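Local coordinates for sporozoite microneme protein essential for cell traversal (Plasmodium berghei, PDB 4U5A) that is essential for the traversal of host cells by Plasmodium sporozoites, probably acting as a four-helix-bundle protein of the micronemes, at residues 13-18 with 75-80; 125-130 with 168-173. All coordinates share one frame; numbering follows the deposited sequence.

In the fold
Both contacts tie helices of the four-helix bundle together, on opposite sides of the chain's centre, with their own centres about 44 Å apart. Interaction 1 joins helix 10-39 to helix 59-84; interaction 2 joins the end of helix 88-126 and the turn after it to the start of helix 167-197. Between them the two contacts draw on all four long helices, each on a different pair. The first is partly buried: a branched aliphatic side chain packs between the helices while a salt-bridge network runs along the edge. The second is a surface contact, where aromatic rings and a lysine do the work, the lysine laying its methylenes over a ring with the amine off-centre.

Interaction 1: residues 13-18 with 75-80; sequences EFDKLS and FIENNK
Helices 10-39 and 59-84 run nearly antiparallel here, at 167° with local axes 9.8 Å apart, and Phe14 faces Ile76 where the two backbones come closest. This is a helix pair of the four-helix bundle, and Ile76 is its apolar centre. Its two branches part: CG2, anti to the backbone N, lies in the plane of the Phe14 ring at its edge, 3.7 Å from Phe14 CB, while CD1 goes to the next turn and meets Leu17 CB at 3.6 Å. Ser18 OG lies against the same side chain, and farther along the Phe14 ring CE1 approaches Asn79 OD1. Helix 88-126 packs alongside, with Ile98 touching both Phe14 and Leu17. At the partly exposed border the chemistry turns ionic. Lys80, extended beyond CG, crosses Asp15 at about a right angle and carries its amine into a salt-bridge network with Asp15 and Glu77. Glu77, bent at chi2 (-70°), brings its carboxylate back to the same amine, which probably offsets the repulsion between the two acids. Lys80 NZ reaches Glu77 OE1 from above the carboxylate plane at 3.2 Å, but takes the syn lone pair of Asp15 OD1 at 2.6 Å.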
ATOM      1  N   GLU A  13     -25.469   3.429  -5.394  1.00 48.10           N
ATOM      2  CA  GLU A  13     -24.821   2.926  -4.186  1.00 53.28           C
ATOM      3  C   GLU A  13     -23.568   2.118  -4.532  1.00 51.46           C
ATOM      4  O   GLU A  13     -22.538   2.208  -3.846  1.00 46.13           O
ATOM      5  CB  GLU A  13     -25.808   2.080  -3.375  1.00 68.28           C
ATOM      6  CG  GLU A  13     -26.939   2.894  -2.743  1.00 76.16           C
ATOM      7  CD  GLU A  13     -28.048   2.032  -2.165  1.00 77.17           C
ATOM      8  OE1 GLU A  13     -28.233   0.893  -2.643  1.00 80.64           O
ATOM      9  OE2 GLU A  13     -28.738   2.496  -1.232  1.00 93.10           O
ATOM     10  N   PHE A  14     -23.656   1.344  -5.611  1.00 44.46           N
ATOM     11  CA  PHE A  14     -22.501   0.609  -6.122  1.00 47.92           C
ATOM     12  C   PHE A  14     -21.446   1.593  -6.629  1.00 46.15           C
ATOM     13  O   PHE A  14     -20.238   1.419  -6.396  1.00 42.25           O
ATOM     14  CB  PHE A  14     -22.931  -0.370  -7.217  1.00 43.34           C
ATOM     15  CG  PHE A  14     -23.475  -1.667  -6.680  1.00 51.60           C
ATOM     16  CD1 PHE A  14     -22.753  -2.843  -6.805  1.00 57.65           C
ATOM     17  CD2 PHE A  14     -24.701  -1.703  -6.033  1.00 53.00           C
ATOM     18  CE1 PHE A  14     -23.249  -4.034  -6.305  1.00 59.11           C
ATOM     19  CE2 PHE A  14     -25.201  -2.889  -5.528  1.00 53.68           C
ATOM     20  CZ  PHE A  14     -24.473  -4.056  -5.663  1.00 53.70           C
ATOM     21  N   ASP A  15     -21.917   2.623  -7.329  1.00 34.84           N
ATOM     22  CA  ASP A  15     -21.058   3.715  -7.757  1.00 39.50           C
ATOM     23  C   ASP A  15     -20.334   4.318  -6.548  1.00 42.30           C
ATOM     24  O   ASP A  15     -19.156   4.683  -6.632  1.00 42.35           O
ATOM     25  CB  ASP A  15     -21.873   4.785  -8.487  1.00 37.97           C
ATOM     26  CG  ASP A  15     -22.260   4.364  -9.897  1.00 55.00           C
ATOM     27  OD1 ASP A  15     -21.654   3.402 -10.415  1.00 53.72           O
ATOM     28  OD2 ASP A  15     -23.165   4.994 -10.485  1.00 51.16           O
ATOM     29  N   LYS A  16     -21.038   4.398  -5.420  1.00 38.04           N
ATOM     30  CA  LYS A  16     -20.443   4.896  -4.183  1.00 41.90           C
ATOM     31  C   LYS A  16     -19.366   3.945  -3.672  1.00 48.73           C
ATOM     32  O   LYS A  16     -18.333   4.389  -3.167  1.00 33.73           O
ATOM     33  CB  LYS A  16     -21.509   5.110  -3.118  1.00 29.99           C
ATOM     34  N   LEU A  17     -19.605   2.640  -3.795  1.00 42.09           N
ATOM     35  CA  LEU A  17     -18.566   1.665  -3.453  1.00 34.07           C
ATOM     36  C   LEU A  17     -17.292   1.936  -4.255  1.00 39.68           C
ATOM     37  O   LEU A  17     -16.187   2.035  -3.689  1.00 45.44           O
ATOM     38  CB  LEU A  17     -19.060   0.236  -3.692  1.00 45.65           C
ATOM     39  CG  LEU A  17     -20.064  -0.307  -2.671  1.00 54.34           C
ATOM     40  CD1 LEU A  17     -20.640  -1.639  -3.118  1.00 54.56           C
ATOM     41  CD2 LEU A  17     -19.388  -0.456  -1.319  1.00 37.79           C
ATOM     42  N   SER A  18     -17.454   2.088  -5.568  1.00 39.85           N
ATOM     43  CA  SER A  18     -16.313   2.345  -6.438  1.00 34.09           C
ATOM     44  C   SER A  18     -15.576   3.630  -6.057  1.00 41.26           C
ATOM     45  O   SER A  18     -14.345   3.636  -5.916  1.00 39.15           O
ATOM     46  CB  SER A  18     -16.764   2.428  -7.898  1.00 37.66           C
ATOM     47  OG  SER A  18     -17.186   1.166  -8.380  1.00 35.49           O
ATOM     48  N   PHE A  75     -14.977  -4.457 -11.790  1.00 34.00           N
ATOM     49  CA  PHE A  75     -15.829  -5.526 -11.284  1.00 35.07           C
ATOM     50  C   PHE A  75     -17.235  -5.035 -10.970  1.00 43.25           C
ATOM     51  O   PHE A  75     -18.221  -5.669 -11.347  1.00 46.01           O
ATOM     52  CB  PHE A  75     -15.226  -6.153 -10.031  1.00 27.51           C
ATOM     53  CG  PHE A  75     -16.125  -7.161  -9.377  1.00 33.78           C
ATOM     54  CD1 PHE A  75     -16.181  -8.465  -9.844  1.00 41.35           C
ATOM     55  CD2 PHE A  75     -16.934  -6.798  -8.309  1.00 38.60           C
ATOM     56  CE1 PHE A  75     -17.015  -9.395  -9.249  1.00 40.48           C
ATOM     57  CE2 PHE A  75     -17.772  -7.719  -7.711  1.00 40.08           C
ATOM     58  CZ  PHE A  75     -17.813  -9.022  -8.181  1.00 44.44           C
ATOM     59  N   ILE A  76     -17.316  -3.909 -10.269  1.00 37.32           N
ATOM     60  CA  ILE A  76     -18.593  -3.322  -9.882  1.00 34.22           C
ATOM     61  C   ILE A  76     -19.436  -2.943 -11.104  1.00 44.07           C
ATOM     62  O   ILE A  76     -20.646  -3.170 -11.119  1.00 53.82           O
ATOM     63  CB  ILE A  76     -18.379  -2.101  -8.971  1.00 36.36           C
ATOM     64  CG1 ILE A  76     -17.781  -2.557  -7.638  1.00 34.72           C
ATOM     65  CG2 ILE A  76     -19.686  -1.363  -8.734  1.00 36.19           C
ATOM     66  CD1 ILE A  76     -17.692  -1.470  -6.599  1.00 34.20           C
ATOM     67  N   GLU A  77     -18.807  -2.373 -12.127  1.00 42.46           N
ATOM     68  CA  GLU A  77     -19.534  -1.978 -13.329  1.00 38.68           C
ATOM     69  C   GLU A  77     -20.160  -3.189 -14.013  1.00 43.76           C
ATOM     70  O   GLU A  77     -21.323  -3.153 -14.422  1.00 52.06           O
ATOM     71  CB  GLU A  77     -18.610  -1.258 -14.308  1.00 34.35           C
ATOM     72  CG  GLU A  77     -18.051   0.048 -13.793  1.00 40.66           C
ATOM     73  CD  GLU A  77     -19.107   1.125 -13.678  1.00 57.05           C
ATOM     74  OE1 GLU A  77     -20.007   1.170 -14.543  1.00 62.44           O
ATOM     75  OE2 GLU A  77     -19.027   1.936 -12.729  1.00 55.20           O
ATOM     76  N   ASN A  78     -19.379  -4.257 -14.142  1.00 38.69           N
ATOM     77  CA  ASN A  78     -19.828  -5.468 -14.814  1.00 39.54           C
ATOM     78  C   ASN A  78     -20.794  -6.280 -13.956  1.00 48.39           C
ATOM     79  O   ASN A  78     -21.385  -7.254 -14.426  1.00 62.10           O
ATOM     80  CB  ASN A  78     -18.630  -6.325 -15.215  1.00 38.51           C
ATOM     81  CG  ASN A  78     -17.819  -5.705 -16.346  1.00 54.66           C
ATOM     82  OD1 ASN A  78     -18.293  -4.819 -17.060  1.00 56.94           O
ATOM     83  ND2 ASN A  78     -16.581  -6.163 -16.502  1.00 72.32           N
ATOM     84  N   ASN A  79     -20.963  -5.865 -12.703  1.00 44.96           N
ATOM     85  CA  ASN A  79     -21.813  -6.584 -11.760  1.00 47.69           C
ATOM     86  C   ASN A  79     -23.149  -5.865 -11.576  1.00 49.60           C
ATOM     87  O   ASN A  79     -24.065  -6.377 -10.932  1.00 53.15           O
ATOM     88  CB  ASN A  79     -21.083  -6.733 -10.416  1.00 46.10           C
ATOM     89  CG  ASN A  79     -21.795  -7.665  -9.452  1.00 56.64           C
ATOM     90  OD1 ASN A  79     -22.448  -7.219  -8.510  1.00 58.88           O
ATOM     91  ND2 ASN A  79     -21.659  -8.968  -9.675  1.00 66.01           N
ATOM     92  N   LYS A  80     -23.249  -4.671 -12.154  1.00 44.57           N
ATOM     93  CA  LYS A  80     -24.486  -3.903 -12.150  1.00 49.27           C
ATOM     94  C   LYS A  80     -25.610  -4.649 -12.858  1.00 46.85           C
ATOM     95  O   LYS A  80     -26.776  -4.516 -12.494  1.00 56.88           O
ATOM     96  CB  LYS A  80     -24.269  -2.537 -12.800  1.00 54.01           C
ATOM     97  CG  LYS A  80     -23.447  -1.566 -11.965  1.00 48.07           C
ATOM     98  CD  LYS A  80     -23.310  -0.231 -12.678  1.00 48.86           C
ATOM     99  CE  LYS A  80     -22.452   0.732 -11.883  1.00 48.47           C
ATOM    100  NZ  LYS A  80     -22.347   2.055 -12.555  1.00 54.30           N
TER

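Interaction 2: residues 125-130 with 168-173; sequences LKYGKG and SELINF
Lys126 CG stands anti to the backbone N (chi1 -174°), and the chain stays extended until it bends at chi4 (-66°); Phe173 CG is likewise anti to its backbone N (chi1 178°), so the two side chains reach toward each other and meet tip to tip. The lysine methylenes do the touching. Lys126 CD sits over the centre of the Phe173 ring, 3.6 Å from the centroid, a CH-pi contact square on the face. The bend then carries Lys126 NZ off to one side, where it makes an off-centre cation-pi contact at 4.8 Å from the Phe173 centroid. The same amine donates a hydrogen bond to Tyr127 OH at 2.6 Å, which helps fix how the lysine tip is turned and links two neighbours in sequence around the phenylalanine.

Tyr127 is the first residue to leave helical geometry after helix 88-126; its CB is directed toward helix 167-197, and the ring reaches it. That ring has Lys126 CG over one face and Phe173 CG in plane at the edge; the two aromatic planes cross obliquely, with Tyr127 CE2 3.4 Å from Phe173 CD2. At the far end Tyr127 OH lies 3.1 Å from Glu169 O, and the alpha carbon of Leu170 lies over a face of the ring. Other parts of the fold complete the surroundings: the His122 ring meets Phe173 edge-to-face, and Leu170 packs on Val50 of helix 49-57. What results is an aromatic and cation-pi cluster on the surface of a four-helix bundle, joining the C-terminal end of one long helix to the N-terminal turns of another.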
ATOM      1  N   LEU A 125      18.460   5.472   8.425  1.00 62.95           N
ATOM      2  CA  LEU A 125      19.528   5.269   9.396  1.00 57.26           C
ATOM      3  C   LEU A 125      20.797   4.689   8.765  1.00 62.32           C
ATOM      4  O   LEU A 125      21.887   5.237   8.946  1.00 68.58           O
ATOM      5  CB  LEU A 125      19.060   4.357  10.532  1.00 56.47           C
ATOM      6  CG  LEU A 125      18.123   4.993  11.559  1.00 61.36           C
ATOM      7  CD1 LEU A 125      17.880   4.061  12.737  1.00 53.09           C
ATOM      8  CD2 LEU A 125      18.706   6.310  12.032  1.00 47.78           C
ATOM      9  N   LYS A 126      20.661   3.587   8.030  1.00 58.65           N
ATOM     10  CA  LYS A 126      21.836   2.878   7.522  1.00 53.69           C
ATOM     11  C   LYS A 126      22.668   3.707   6.542  1.00 68.56           C
ATOM     12  O   LYS A 126      23.890   3.563   6.490  1.00 78.63           O
ATOM     13  CB  LYS A 126      21.428   1.553   6.872  1.00 53.94           C
ATOM     14  CG  LYS A 126      22.616   0.692   6.440  1.00 47.65           C
ATOM     15  CD  LYS A 126      22.178  -0.699   6.005  1.00 51.00           C
ATOM     16  CE  LYS A 126      23.370  -1.610   5.732  1.00 63.38           C
ATOM     17  NZ  LYS A 126      24.177  -1.180   4.558  1.00 77.20           N
ATOM     18  N   TYR A 127      22.020   4.574   5.767  1.00 70.40           N
ATOM     19  CA  TYR A 127      22.741   5.360   4.764  1.00 62.64           C
ATOM     20  C   TYR A 127      22.572   6.859   4.953  1.00 67.88           C
ATOM     21  O   TYR A 127      23.516   7.540   5.356  1.00104.01           O
ATOM     22  CB  TYR A 127      22.308   4.957   3.352  1.00 58.44           C
ATOM     23  CG  TYR A 127      22.690   3.537   3.022  1.00 64.27           C
ATOM     24  CD1 TYR A 127      24.004   3.208   2.724  1.00 59.30           C
ATOM     25  CD2 TYR A 127      21.742   2.525   3.019  1.00 57.99           C
ATOM     26  CE1 TYR A 127      24.366   1.910   2.434  1.00 69.51           C
ATOM     27  CE2 TYR A 127      22.096   1.222   2.725  1.00 58.16           C
ATOM     28  CZ  TYR A 127      23.409   0.922   2.434  1.00 63.72           C
ATOM     29  OH  TYR A 127      23.776  -0.371   2.142  1.00 68.84           O
ATOM     30  N   GLY A 128      21.387   7.370   4.630  1.00 43.34           N
ATOM     31  CA  GLY A 128      21.115   8.795   4.704  1.00 42.44           C
ATOM     32  C   GLY A 128      21.540   9.437   6.010  1.00 50.89           C
ATOM     33  O   GLY A 128      21.652   8.772   7.037  1.00 78.29           O
ATOM     34  N   LYS A 129      21.793  10.737   5.969  1.00 79.97           N
ATOM     35  CA  LYS A 129      22.209  11.461   7.160  1.00 72.41           C
ATOM     36  C   LYS A 129      21.656  12.870   7.122  1.00 68.77           C
ATOM     37  O   LYS A 129      22.307  13.781   6.610  1.00111.81           O
ATOM     38  CB  LYS A 129      23.726  11.479   7.279  1.00 87.84           C
ATOM     39  N   GLY A 130      20.444  13.028   7.645  1.00 79.98           N
ATOM     40  CA  GLY A 130      19.756  14.306   7.687  1.00 85.70           C
ATOM     41  C   GLY A 130      20.617  15.501   8.060  1.00 90.78           C
ATOM     42  O   GLY A 130      20.918  16.338   7.208  1.00118.50           O
ATOM     43  N   SER A 168      26.466   1.247  -5.057  1.00 49.94           N
ATOM     44  CA  SER A 168      26.275  -0.159  -5.392  1.00 58.58           C
ATOM     45  C   SER A 168      25.823  -0.881  -4.124  1.00 59.32           C
ATOM     46  O   SER A 168      25.084  -1.873  -4.165  1.00 63.23           O
ATOM     47  CB  SER A 168      27.566  -0.772  -5.937  1.00 48.26           C
ATOM     48  OG  SER A 168      28.639  -0.572  -5.029  1.00 63.30           O
ATOM     49  N   GLU A 169      26.273  -0.344  -2.993  1.00 60.62           N
ATOM     50  CA  GLU A 169      25.936  -0.864  -1.678  1.00 70.51           C
ATOM     51  C   GLU A 169      24.486  -0.549  -1.322  1.00 64.50           C
ATOM     52  O   GLU A 169      23.789  -1.381  -0.740  1.00 60.06           O
ATOM     53  CB  GLU A 169      26.871  -0.282  -0.621  1.00 80.70           C
ATOM     54  CG  GLU A 169      28.228  -0.970  -0.523  1.00 90.82           C
ATOM     55  CD  GLU A 169      28.172  -2.452  -0.851  1.00103.84           C
ATOM     56  OE1 GLU A 169      27.433  -3.198  -0.171  1.00 97.71           O
ATOM     57  OE2 GLU A 169      28.878  -2.870  -1.793  1.00101.48           O
ATOM     58  N   LEU A 170      24.043   0.657  -1.673  1.00 61.38           N
ATOM     59  CA  LEU A 170      22.670   1.078  -1.407  1.00 61.52           C
ATOM     60  C   LEU A 170      21.701   0.250  -2.254  1.00 64.19           C
ATOM     61  O   LEU A 170      20.650  -0.177  -1.766  1.00 55.06           O
ATOM     62  CB  LEU A 170      22.509   2.581  -1.671  1.00 38.48           C
ATOM     63  CG  LEU A 170      21.166   3.272  -1.390  1.00 64.40           C
ATOM     64  CD1 LEU A 170      21.392   4.720  -0.989  1.00 59.85           C
ATOM     65  CD2 LEU A 170      20.249   3.214  -2.597  1.00 70.18           C
ATOM     66  N   ILE A 171      22.054   0.031  -3.519  1.00 54.19           N
ATOM     67  CA  ILE A 171      21.287  -0.872  -4.369  1.00 61.68           C
ATOM     68  C   ILE A 171      21.246  -2.252  -3.727  1.00 56.76           C
ATOM     69  O   ILE A 171      20.178  -2.867  -3.613  1.00 63.96           O
ATOM     70  CB  ILE A 171      21.878  -0.990  -5.802  1.00 60.70           C
ATOM     71  CG1 ILE A 171      21.387   0.146  -6.704  1.00 50.84           C
ATOM     72  CG2 ILE A 171      21.405  -2.256  -6.473  1.00 47.69           C
ATOM     73  CD1 ILE A 171      21.947   1.495  -6.401  1.00 49.56           C
ATOM     74  N   ASN A 172      22.404  -2.715  -3.260  1.00 55.00           N
ATOM     75  CA  ASN A 172      22.488  -4.033  -2.646  1.00 67.07           C
ATOM     76  C   ASN A 172      21.633  -4.152  -1.387  1.00 57.69           C
ATOM     77  O   ASN A 172      21.183  -5.243  -1.038  1.00 63.51           O
ATOM     78  CB  ASN A 172      23.948  -4.364  -2.315  1.00 75.98           C
ATOM     79  CG  ASN A 172      24.085  -5.583  -1.418  1.00 87.53           C
ATOM     80  OD1 ASN A 172      23.579  -6.662  -1.731  1.00 86.27           O
ATOM     81  ND2 ASN A 172      24.760  -5.410  -0.285  1.00 85.02           N
ATOM     82  N   PHE A 173      21.372  -3.028  -0.727  1.00 49.23           N
ATOM     83  CA  PHE A 173      20.587  -3.066   0.502  1.00 56.93           C
ATOM     84  C   PHE A 173      19.087  -2.931   0.270  1.00 58.41           C
ATOM     85  O   PHE A 173      18.294  -3.646   0.883  1.00 46.08           O
ATOM     86  CB  PHE A 173      21.044  -1.979   1.471  1.00 49.60           C
ATOM     87  CG  PHE A 173      20.240  -1.929   2.738  1.00 53.92           C
ATOM     88  CD1 PHE A 173      20.292  -2.977   3.645  1.00 52.50           C
ATOM     89  CD2 PHE A 173      19.432  -0.841   3.024  1.00 51.83           C
ATOM     90  CE1 PHE A 173      19.553  -2.941   4.814  1.00 48.60           C
ATOM     91  CE2 PHE A 173      18.693  -0.795   4.192  1.00 54.11           C
ATOM     92  CZ  PHE A 173      18.754  -1.848   5.089  1.00 51.03           C
TER